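Local coordinates for GH62 hydrolase (Scytalidium thermophilum, PDB 4PVA), which is a family 62 glycoside hydrolase, an alpha-L-arabinofuranosidase that probably removes arabinose side groups from arabinoxylan, at residues A[118-123]-A[138-143]; A[45-50]-A[101-106]; A[69-74]-A[93-98]; A[163-168]-A[223-228]. All blocks are in the same frame, centred on the assembly; numbering follows the deposited sequence.

Interaction 1: residues A[118-123]-A[138-143]. With PO4 (phosphate ion), chain C.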
# COMPACT_ATOMS: atom_id res chain seq x y z
N TYR A 118 -7.67 -4.56 -3.33
CA TYR A 118 -7.34 -5.25 -2.10
C TYR A 118 -7.29 -6.74 -2.37
O TYR A 118 -7.48 -7.19 -3.52
CB TYR A 118 -8.35 -4.89 -0.98
CG TYR A 118 -9.80 -5.12 -1.33
CD1 TYR A 118 -10.53 -4.14 -1.97
CD2 TYR A 118 -10.44 -6.33 -1.04
CE1 TYR A 118 -11.87 -4.32 -2.29
CE2 TYR A 118 -11.76 -6.55 -1.40
CZ TYR A 118 -12.46 -5.53 -2.02
OH TYR A 118 -13.81 -5.76 -2.37
N GLN A 119 -7.09 -7.54 -1.34
CA GLN A 119 -7.06 -8.97 -1.46
C GLN A 119 -8.23 -9.61 -0.75
O GLN A 119 -8.63 -9.16 0.34
CB GLN A 119 -5.77 -9.53 -0.94
CG GLN A 119 -5.63 -9.47 0.58
CD GLN A 119 -4.19 -9.40 1.02
OE1 GLN A 119 -3.42 -8.63 0.44
NE2 GLN A 119 -3.84 -10.08 2.08
N ASN A 120 -8.77 -10.67 -1.33
CA ASN A 120 -9.81 -11.44 -0.69
C ASN A 120 -9.58 -12.93 -0.88
O ASN A 120 -10.54 -13.71 -0.88
CB ASN A 120 -11.19 -11.04 -1.24
CG ASN A 120 -11.41 -11.54 -2.66
OD1 ASN A 120 -10.47 -11.92 -3.36
ND2 ASN A 120 -12.66 -11.54 -3.09
N GLY A 121 -8.33 -13.33 -1.04
CA GLY A 121 -7.97 -14.63 -1.56
C GLY A 121 -7.50 -14.53 -3.01
O GLY A 121 -6.69 -15.36 -3.44
N ASN A 122 -7.97 -13.52 -3.75
CA ASN A 122 -7.53 -13.18 -5.11
C ASN A 122 -7.27 -11.71 -5.08
O ASN A 122 -7.51 -11.03 -4.07
CB ASN A 122 -8.72 -13.51 -6.09
CG ASN A 122 -8.41 -13.53 -7.62
OD1 ASN A 122 -7.51 -12.90 -8.18
ND2 ASN A 122 -9.27 -14.32 -8.36
N ALA A 123 -6.82 -11.17 -6.19
CA ALA A 123 -6.72 -9.74 -6.40
C ALA A 123 -8.09 -9.18 -6.70
O ALA A 123 -8.72 -9.60 -7.69
CB ALA A 123 -5.76 -9.45 -7.55
N THR A 138 -18.87 -1.42 -3.60
CA THR A 138 -19.44 -2.65 -4.18
C THR A 138 -18.88 -3.94 -3.58
O THR A 138 -17.78 -3.94 -3.03
CB THR A 138 -19.20 -2.70 -5.69
OG1 THR A 138 -17.81 -2.54 -5.97
CG2 THR A 138 -19.91 -1.56 -6.38
N ALA A 139 -19.62 -5.04 -3.71
CA ALA A 139 -19.12 -6.36 -3.41
C ALA A 139 -17.89 -6.64 -4.31
O ALA A 139 -17.84 -6.18 -5.43
CB ALA A 139 -20.22 -7.39 -3.68
N PRO A 140 -16.92 -7.44 -3.80
CA PRO A 140 -15.71 -7.60 -4.62
C PRO A 140 -15.89 -8.26 -5.97
O PRO A 140 -16.71 -9.18 -6.12
CB PRO A 140 -14.82 -8.51 -3.77
CG PRO A 140 -15.56 -8.83 -2.53
CD PRO A 140 -16.86 -8.12 -2.52
N GLU A 141 -15.13 -7.80 -6.94
CA GLU A 141 -14.91 -8.51 -8.20
C GLU A 141 -13.42 -8.69 -8.39
O GLU A 141 -12.64 -7.88 -7.92
CB GLU A 141 -15.50 -7.72 -9.36
CG GLU A 141 -17.00 -7.91 -9.49
CD GLU A 141 -17.32 -9.30 -10.02
OE1 GLU A 141 -17.16 -9.49 -11.22
OE2 GLU A 141 -17.67 -10.19 -9.23
N VAL A 142 -13.02 -9.74 -9.07
CA VAL A 142 -11.60 -10.13 -9.12
C VAL A 142 -10.95 -9.78 -10.45
O VAL A 142 -11.60 -9.74 -11.51
CB VAL A 142 -11.40 -11.61 -8.76
CG1 VAL A 142 -11.90 -11.84 -7.35
CG2 VAL A 142 -12.04 -12.54 -9.77
N PHE A 143 -9.65 -9.50 -10.40
CA PHE A 143 -8.88 -9.22 -11.60
C PHE A 143 -8.55 -10.47 -12.41
O PHE A 143 -8.23 -10.34 -13.59
CB PHE A 143 -7.56 -8.48 -11.26
CG PHE A 143 -7.75 -7.05 -10.86
CD1 PHE A 143 -7.98 -6.08 -11.80
CD2 PHE A 143 -7.65 -6.65 -9.52
CE1 PHE A 143 -8.11 -4.76 -11.46
CE2 PHE A 143 -7.80 -5.34 -9.16
CZ PHE A 143 -8.03 -4.38 -10.13
P PO4 C . -16.05 -13.14 -1.59
O1 PO4 C . -14.79 -12.34 -1.27
O2 PO4 C . -15.86 -14.66 -1.33
O3 PO4 C . -16.29 -12.97 -3.05
O4 PO4 C . -17.22 -12.49 -0.86

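Interaction 2: residues A[45-50]-A[101-106]. With PO4 (phosphate ion), chain F.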
# COMPACT_ATOMS: atom_id res chain seq x y z
N ILE A 45 -4.92 -2.07 13.85
CA ILE A 45 -5.30 -1.30 12.66
C ILE A 45 -4.07 -1.23 11.79
O ILE A 45 -2.99 -0.85 12.22
CB ILE A 45 -5.82 0.11 13.02
CG1 ILE A 45 -7.02 0.00 13.99
CG2 ILE A 45 -6.28 0.83 11.77
CD1 ILE A 45 -8.24 -0.62 13.40
N LYS A 46 -4.27 -1.61 10.52
CA LYS A 46 -3.19 -2.00 9.65
C LYS A 46 -3.30 -1.43 8.25
O LYS A 46 -4.36 -1.04 7.78
CB LYS A 46 -3.14 -3.52 9.52
CG LYS A 46 -2.84 -4.23 10.82
CD LYS A 46 -2.65 -5.72 10.64
CE LYS A 46 -1.31 -6.06 10.02
NZ LYS A 46 -1.16 -7.52 9.88
N ASP A 47 -2.15 -1.40 7.58
CA ASP A 47 -2.04 -1.28 6.12
C ASP A 47 -2.92 -0.19 5.53
O ASP A 47 -3.87 -0.45 4.80
CB ASP A 47 -2.17 -2.64 5.44
CG ASP A 47 -3.45 -3.35 5.65
OD1 ASP A 47 -4.53 -2.74 5.39
OD2 ASP A 47 -3.41 -4.57 6.01
N PRO A 48 -2.58 1.08 5.80
CA PRO A 48 -3.43 2.18 5.33
C PRO A 48 -3.20 2.56 3.88
O PRO A 48 -2.08 2.45 3.36
CB PRO A 48 -3.01 3.32 6.26
CG PRO A 48 -1.56 3.05 6.49
CD PRO A 48 -1.46 1.56 6.62
N THR A 49 -4.24 3.07 3.25
CA THR A 49 -4.14 3.80 1.98
C THR A 49 -4.88 5.11 2.22
O THR A 49 -5.87 5.12 2.96
CB THR A 49 -4.73 2.99 0.80
OG1 THR A 49 -4.61 3.77 -0.39
CG2 THR A 49 -6.19 2.64 1.01
N ALA A 50 -4.40 6.21 1.64
CA ALA A 50 -4.96 7.51 1.98
C ALA A 50 -4.77 8.52 0.88
O ALA A 50 -3.74 8.54 0.19
CB ALA A 50 -4.31 8.04 3.24
N ALA A 101 -8.47 -7.57 2.95
CA ALA A 101 -7.34 -6.93 3.59
C ALA A 101 -6.53 -6.14 2.60
O ALA A 101 -6.51 -6.39 1.38
CB ALA A 101 -6.45 -7.98 4.23
N ALA A 102 -5.77 -5.19 3.13
CA ALA A 102 -4.68 -4.50 2.43
C ALA A 102 -5.12 -3.70 1.21
O ALA A 102 -4.77 -4.03 0.07
CB ALA A 102 -3.55 -5.46 2.10
N PRO A 103 -5.88 -2.64 1.44
CA PRO A 103 -6.41 -1.84 0.34
C PRO A 103 -5.43 -0.79 -0.20
O PRO A 103 -4.49 -0.35 0.49
CB PRO A 103 -7.60 -1.12 0.98
CG PRO A 103 -7.20 -0.96 2.40
CD PRO A 103 -6.39 -2.16 2.74
N GLN A 104 -5.72 -0.36 -1.43
CA GLN A 104 -5.10 0.76 -2.14
C GLN A 104 -6.26 1.50 -2.79
O GLN A 104 -7.04 0.86 -3.50
CB GLN A 104 -4.16 0.25 -3.22
CG GLN A 104 -3.56 1.35 -4.07
CD GLN A 104 -3.16 0.93 -5.45
OE1 GLN A 104 -3.67 -0.05 -6.00
NE2 GLN A 104 -2.26 1.69 -6.05
N VAL A 105 -6.36 2.80 -2.59
CA VAL A 105 -7.45 3.60 -3.17
C VAL A 105 -6.93 4.59 -4.20
O VAL A 105 -5.93 5.26 -3.97
CB VAL A 105 -8.27 4.34 -2.08
CG1 VAL A 105 -7.55 5.50 -1.43
CG2 VAL A 105 -9.60 4.78 -2.68
N PHE A 106 -7.64 4.74 -5.31
CA PHE A 106 -7.33 5.75 -6.30
C PHE A 106 -8.57 6.03 -7.13
O PHE A 106 -9.52 5.24 -7.14
CB PHE A 106 -6.14 5.36 -7.21
CG PHE A 106 -6.34 4.06 -7.92
CD1 PHE A 106 -7.01 3.98 -9.14
CD2 PHE A 106 -5.93 2.86 -7.32
CE1 PHE A 106 -7.22 2.76 -9.75
CE2 PHE A 106 -6.15 1.66 -7.91
CZ PHE A 106 -6.80 1.60 -9.13
P PO4 F . 1.42 -7.42 7.20
O1 PO4 F . 2.86 -6.89 7.42
O2 PO4 F . 1.47 -8.45 6.04
O3 PO4 F . 1.04 -8.18 8.45
O4 PO4 F . 0.54 -6.31 6.90
O HOH W 1 -2.80 -1.80 2.15

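Interaction 3: residues A[69-74]-A[93-98]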
# COMPACT_ATOMS: atom_id res chain seq x y z
N TYR A 69 -9.80 -10.73 9.15
CA TYR A 69 -9.51 -9.42 8.56
C TYR A 69 -10.69 -8.87 7.85
O TYR A 69 -11.36 -9.56 7.08
CB TYR A 69 -8.38 -9.50 7.53
CG TYR A 69 -7.03 -9.54 8.13
CD1 TYR A 69 -6.55 -10.68 8.75
CD2 TYR A 69 -6.19 -8.44 8.07
CE1 TYR A 69 -5.30 -10.69 9.36
CE2 TYR A 69 -4.94 -8.45 8.63
CZ TYR A 69 -4.49 -9.57 9.26
OH TYR A 69 -3.24 -9.57 9.84
N ASN A 70 -10.93 -7.59 8.03
CA ASN A 70 -11.85 -6.85 7.19
C ASN A 70 -11.33 -5.39 7.13
O ASN A 70 -10.14 -5.18 7.42
CB ASN A 70 -13.28 -7.02 7.67
CG ASN A 70 -14.30 -6.75 6.58
OD1 ASN A 70 -14.64 -5.60 6.33
ND2 ASN A 70 -14.89 -7.80 6.03
N MSE A 71 -12.11 -4.42 6.69
CA MSE A 71 -11.59 -3.07 6.41
C MSE A 71 -12.50 -1.99 6.94
O MSE A 71 -13.72 -2.21 7.14
CB MSE A 71 -11.31 -2.89 4.89
CG MSE A 71 -10.34 -3.96 4.37
SE MSE A 71 -9.91 -3.74 2.49
CE MSE A 71 -11.74 -3.89 1.79
N VAL A 72 -11.89 -0.84 7.14
CA VAL A 72 -12.58 0.34 7.64
C VAL A 72 -12.25 1.54 6.78
O VAL A 72 -11.16 1.60 6.19
CB VAL A 72 -12.21 0.72 9.09
CG1 VAL A 72 -12.82 -0.26 10.06
CG2 VAL A 72 -10.70 0.89 9.32
N TYR A 73 -13.18 2.48 6.71
CA TYR A 73 -12.96 3.78 6.16
C TYR A 73 -13.14 4.83 7.27
O TYR A 73 -14.08 4.72 8.07
CB TYR A 73 -13.95 4.06 5.02
CG TYR A 73 -14.05 5.51 4.64
CD1 TYR A 73 -13.08 6.10 3.85
CD2 TYR A 73 -15.09 6.29 5.13
CE1 TYR A 73 -13.15 7.44 3.51
CE2 TYR A 73 -15.16 7.64 4.82
CZ TYR A 73 -14.21 8.22 4.01
OH TYR A 73 -14.31 9.57 3.72
N PHE A 74 -12.33 5.87 7.26
CA PHE A 74 -12.55 7.01 8.11
C PHE A 74 -11.91 8.25 7.48
O PHE A 74 -11.04 8.15 6.62
CB PHE A 74 -12.04 6.75 9.53
CG PHE A 74 -10.58 6.39 9.63
CD1 PHE A 74 -10.14 5.10 9.35
CD2 PHE A 74 -9.65 7.33 10.04
CE1 PHE A 74 -8.80 4.78 9.49
CE2 PHE A 74 -8.30 7.00 10.16
CZ PHE A 74 -7.89 5.72 9.88
N ALA A 93 -21.17 -2.20 4.06
CA ALA A 93 -21.41 -1.91 2.65
C ALA A 93 -21.58 -3.24 1.91
O ALA A 93 -21.33 -4.31 2.46
CB ALA A 93 -20.22 -1.12 2.06
N PRO A 94 -21.98 -3.19 0.63
CA PRO A 94 -22.02 -4.42 -0.18
C PRO A 94 -20.67 -5.14 -0.20
O PRO A 94 -20.63 -6.36 -0.28
CB PRO A 94 -22.44 -3.91 -1.57
CG PRO A 94 -23.30 -2.72 -1.23
CD PRO A 94 -22.62 -2.06 -0.07
N LEU A 95 -19.57 -4.38 -0.06
CA LEU A 95 -18.22 -4.95 0.11
C LEU A 95 -18.25 -6.14 1.07
O LEU A 95 -17.72 -7.24 0.79
CB LEU A 95 -17.27 -3.84 0.55
CG LEU A 95 -15.79 -4.22 0.51
CD1 LEU A 95 -14.96 -2.95 0.32
CD2 LEU A 95 -15.45 -4.90 1.82
N GLY A 96 -18.94 -5.94 2.21
CA GLY A 96 -19.46 -7.06 2.98
C GLY A 96 -18.53 -7.82 3.90
O GLY A 96 -17.34 -7.58 4.02
N TYR A 97 -19.15 -8.75 4.62
CA TYR A 97 -18.46 -9.66 5.49
C TYR A 97 -17.60 -10.62 4.70
O TYR A 97 -17.90 -10.97 3.56
CB TYR A 97 -19.48 -10.45 6.36
CG TYR A 97 -20.03 -9.58 7.46
CD1 TYR A 97 -21.13 -8.75 7.25
CD2 TYR A 97 -19.37 -9.51 8.70
CE1 TYR A 97 -21.61 -7.94 8.28
CE2 TYR A 97 -19.83 -8.69 9.71
CZ TYR A 97 -20.94 -7.92 9.49
OH TYR A 97 -21.35 -7.11 10.54
N GLY A 98 -16.60 -11.15 5.37
CA GLY A 98 -15.66 -12.06 4.74
C GLY A 98 -14.27 -11.54 4.93
O GLY A 98 -14.08 -10.47 5.54

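Interaction 4: residues A[163-168]-A[223-228]. With PO4 (phosphate ion), chain E.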
# COMPACT_ATOMS: atom_id res chain seq x y z
N ASP A 163 -1.13 -8.36 -1.21
CA ASP A 163 -0.61 -7.01 -1.37
C ASP A 163 -0.66 -6.53 -2.80
O ASP A 163 0.37 -6.36 -3.50
CB ASP A 163 0.78 -6.89 -0.76
CG ASP A 163 0.76 -7.11 0.72
OD1 ASP A 163 -0.34 -7.34 1.30
OD2 ASP A 163 1.80 -7.07 1.37
N MSE A 164 -1.88 -6.23 -3.23
CA MSE A 164 -2.17 -5.89 -4.61
C MSE A 164 -2.02 -4.40 -4.85
O MSE A 164 -2.48 -3.56 -4.04
CB MSE A 164 -3.63 -6.31 -4.89
CG MSE A 164 -4.07 -7.66 -4.39
SE MSE A 164 -2.94 -9.04 -5.18
CE MSE A 164 -3.63 -10.56 -4.13
N TRP A 165 -1.39 -4.02 -5.96
CA TRP A 165 -1.12 -2.62 -6.27
C TRP A 165 -1.32 -2.33 -7.74
O TRP A 165 -0.64 -2.96 -8.57
CB TRP A 165 0.34 -2.27 -5.88
CG TRP A 165 0.68 -0.84 -6.10
CD1 TRP A 165 1.12 -0.25 -7.25
CD2 TRP A 165 0.59 0.18 -5.13
NE1 TRP A 165 1.30 1.10 -7.04
CE2 TRP A 165 0.96 1.38 -5.75
CE3 TRP A 165 0.20 0.21 -3.80
CZ2 TRP A 165 1.01 2.58 -5.08
CZ3 TRP A 165 0.22 1.43 -3.13
CH2 TRP A 165 0.62 2.58 -3.77
N VAL A 166 -2.18 -1.39 -8.08
CA VAL A 166 -2.34 -0.94 -9.46
C VAL A 166 -1.64 0.40 -9.68
O VAL A 166 -1.71 1.31 -8.86
CB VAL A 166 -3.84 -0.79 -9.82
CG1 VAL A 166 -4.07 -0.07 -11.14
CG2 VAL A 166 -4.50 -2.15 -9.81
N VAL A 167 -0.99 0.51 -10.84
CA VAL A 167 -0.48 1.79 -11.32
C VAL A 167 -0.56 1.81 -12.83
O VAL A 167 -0.22 0.84 -13.49
CB VAL A 167 0.94 2.08 -10.77
CG1 VAL A 167 1.90 0.95 -11.13
CG2 VAL A 167 1.47 3.42 -11.30
N CYS A 168 -1.01 2.94 -13.36
CA CYS A 168 -1.21 3.10 -14.80
C CYS A 168 -0.28 4.16 -15.33
O CYS A 168 -0.04 5.16 -14.67
CB CYS A 168 -2.67 3.49 -15.10
SG CYS A 168 -3.90 2.43 -14.30
N ALA A 223 4.15 -5.83 0.29
CA ALA A 223 3.72 -4.45 0.50
C ALA A 223 4.37 -3.50 -0.50
O ALA A 223 4.76 -2.37 -0.17
CB ALA A 223 3.96 -4.02 1.95
N ALA A 224 4.42 -3.90 -1.75
CA ALA A 224 4.98 -3.05 -2.78
C ALA A 224 4.11 -1.81 -3.02
O ALA A 224 2.88 -1.83 -2.95
CB ALA A 224 5.13 -3.81 -4.07
N CYS A 225 4.81 -0.74 -3.35
CA CYS A 225 4.22 0.51 -3.86
C CYS A 225 5.00 0.90 -5.08
O CYS A 225 6.21 0.88 -5.04
CB CYS A 225 4.35 1.67 -2.85
SG CYS A 225 3.72 1.41 -1.19
N ILE A 226 4.31 1.28 -6.15
CA ILE A 226 4.95 1.84 -7.34
C ILE A 226 4.31 3.18 -7.62
O ILE A 226 3.10 3.27 -7.86
CB ILE A 226 4.85 0.93 -8.58
CG1 ILE A 226 5.56 -0.44 -8.40
CG2 ILE A 226 5.43 1.65 -9.77
CD1 ILE A 226 4.91 -1.42 -7.46
N TYR A 227 5.13 4.23 -7.61
CA TYR A 227 4.69 5.63 -7.79
C TYR A 227 5.39 6.26 -8.98
O TYR A 227 6.56 6.01 -9.24
CB TYR A 227 5.03 6.45 -6.57
CG TYR A 227 4.33 6.05 -5.31
CD1 TYR A 227 2.98 6.29 -5.15
CD2 TYR A 227 5.00 5.48 -4.25
CE1 TYR A 227 2.32 5.95 -3.99
CE2 TYR A 227 4.35 5.15 -3.08
CZ TYR A 227 3.01 5.37 -2.96
OH TYR A 227 2.37 5.04 -1.78
N ARG A 228 4.65 7.13 -9.66
CA ARG A 228 5.26 8.05 -10.62
C ARG A 228 5.75 9.30 -9.90
O ARG A 228 5.07 9.82 -9.04
CB ARG A 228 4.19 8.48 -11.62
CG ARG A 228 4.56 9.66 -12.53
CD ARG A 228 5.66 9.29 -13.48
NE ARG A 228 6.32 10.48 -14.07
CZ ARG A 228 5.92 11.09 -15.17
NH1 ARG A 228 4.82 10.73 -15.79
NH2 ARG A 228 6.64 12.11 -15.62
P PO4 E . 4.89 13.28 -18.54
O1 PO4 E . 5.95 12.74 -19.45
O2 PO4 E . 4.17 12.01 -18.17
O3 PO4 E . 5.54 13.96 -17.36
O4 PO4 E . 3.96 14.25 -19.19
O HOH W 2 3.21 -6.31 -3.03
O HOH W 3 1.04 -3.73 -2.26

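Interaction 1: residues A[118-123]-A[138-143]
The hydroxyl oxygen of Y118 rests against an aliphatic ring: Y118 OH lies 3.2 Å from CB of P140, the two side chains crossing at about a right angle. The hydroxyl is satisfied by S126, which leaves the proline simply to pack against the phenol end. This is the outer part of one blade of the five-bladed beta-propeller, where the turn between strands 113-119 and 123-128 meets outermost strand 141-142. N120 shapes that turn. Its OD1 accepts the backbone N of N122 at 3.0 Å, making an Asx turn, while ND2 passes CB of P140 and gives a hydrogen bond to O1 of a phosphate ion that R100 also holds. G121 between them has backbone angles that would jam a CB against the preceding carbonyl, so glycine suits the place. In N122, CG is anti to the backbone N (chi1 -167°), which carries the amide across V142, with ND2 3.5 Å from V142 CB. OD1 takes the N-H of A123 on a lone pair, and ND2 bonds to the carbonyl of Y144. With an alanine here, the Y144 carbonyl and the A123 N-H would probably lose their mates and a gap would open beside V142. Between the two segments themselves a single backbone bond forms, F143 N to A123 O, 2.9 Å long and nearly straight at 166°.

Interaction 2: residues A[45-50]-A[101-106]
The carboxylate of D47 lies against A102 and the ring of P103, OD1 coming 3.3 Å from P103 CD with the two side chains crossing at about a right angle. OD1 finds its polar partner in the hydroxyl of S62. Two residues on, T49 makes the direct bond between the strands: its OG1, turned directly away from the backbone N (chi1 180°), accepts the N-H of V105 at 3.0 Å and 159°, and is also hydrogen-bonded to E297. Its methyl CG2 sits 4.0 Å from P103 CG and the same distance from V105 CG1, so the small, two-natured threonine serves a polar and an apolar neighbour at once. Replacing T49 by alanine removes the hydroxyl and CG2, and is likely to leave the V105 N-H and E297 without this partner and a gap beside P103 and V105. Near the start of strand 44-53, K46 NZ bonds to Y69 and, at 2.7 Å, to O3 of a phosphate ion, probably from the crystallisation liquor, also bonded by Y330, H295, R251 and Q320. The strands run nearly parallel, 6.0 Å apart with 6° between them, joined by the T49 side chain, with a water within reach of D47 O and P103 O: innermost strands of adjacent blades around the axis of a five-bladed beta-propeller, as in other family 62 enzymes.

Interaction 3: residues A[69-74]-A[93-98]
A link between two propeller blades is fastened here: residues 93-98 belong to the loop that leaves strand 88-89, at the outside of one blade, and leads to strand 101-108, innermost in the next, and on its way it is pinned to strand 68-76 by N70. The N70 side chain, its CG swung to the far side from the backbone N (chi1 -157°), reaches out to the loop, where ND2 gives one hydrogen to G98 O at 2.8 Å and the other to G96 O at 3.2 Å. The longer bond is the straighter, 175° at the hydrogen, and its acceptor lies in the amide plane; G98 O is tilted from that plane. The amide oxygen turns back to its own strand, OD1 taking the N-H of M71 at 2.8 Å from above the carbonyl plane. Both acceptors belong to glycines with backbone angles that a side chain would tolerate badly; in G96 a CB would clash with the carbonyl of P94. Deeper in, M71, present as selenomethionine, bends at its last torsion and brings its methyl CE against the ends of both branches of L95, 3.7 Å from CD1 and 3.8 Å from CD2. L116 and Y118 of the next blade pack on both of these side chains. With both N-H groups and the oxygen of the amide engaged, N70 has its flip decided: nitrogen to the loop, oxygen to the strand.

Interaction 4: residues A[163-168]-A[223-228]
Strands 163-168 and 223-228 run almost parallel, 6° apart in direction with axes 6.6 Å from each other, too wide for direct backbone pairing. W165 fills the gap. Its side chain extends away from the backbone N (chi1 -177°), and the indole lies flat over the backbone of 224-226, so that C225 CA makes a CH-pi contact 3.8 Å from the centroid of the six-membered ring, almost on its normal. NE1 gives a bent hydrogen bond to I226 O, 2.9 Å, satisfying the buried indole N-H. Beyond it the tryptophan points an edge at the face of Y227, centroids 5.3 Å apart and planes at 83°, while the hydroxyl of Y227 is bonded to V298 N. V167 and I226 add branched aliphatic packing, CG1 to CG2 at 3.8 Å. At the start of the strands D163 OD2 takes a weak bond from A223 N, and two waters join D163 O to the backbone of A224. OD2 also lies close to the carboxylate of E222. At the far end R228 holds a phosphate with NH1 and NH2, edge-on. Neighbouring innermost strands, bridged by water and a tryptophan laid flat on the neighbouring strand, belong to the core of a five-bladed beta-propeller.

How the interactions relate
Interactions 2 and 4 are wholly buried, each pairing the innermost strands of two adjacent blades, whereas interactions 1 and 3 lie farther out and are partly exposed. The inner pair relies on side chains and bridging water between nearly parallel strands: proline and threonine in interaction 2, a tryptophan face in interaction 4. Farther out, asparagines take over, bracing a turn and blade edge in interaction 1 and an inter-blade loop in interaction 3. The contacts form a connected network through probable hydrogen bonds: Q104 NE2 to V166 O between 2 and 4, K46 NZ to Y69 OH between 2 and 3, and Q119 from interaction 1 to both A101 and D163. Only 3 and 4 do not touch.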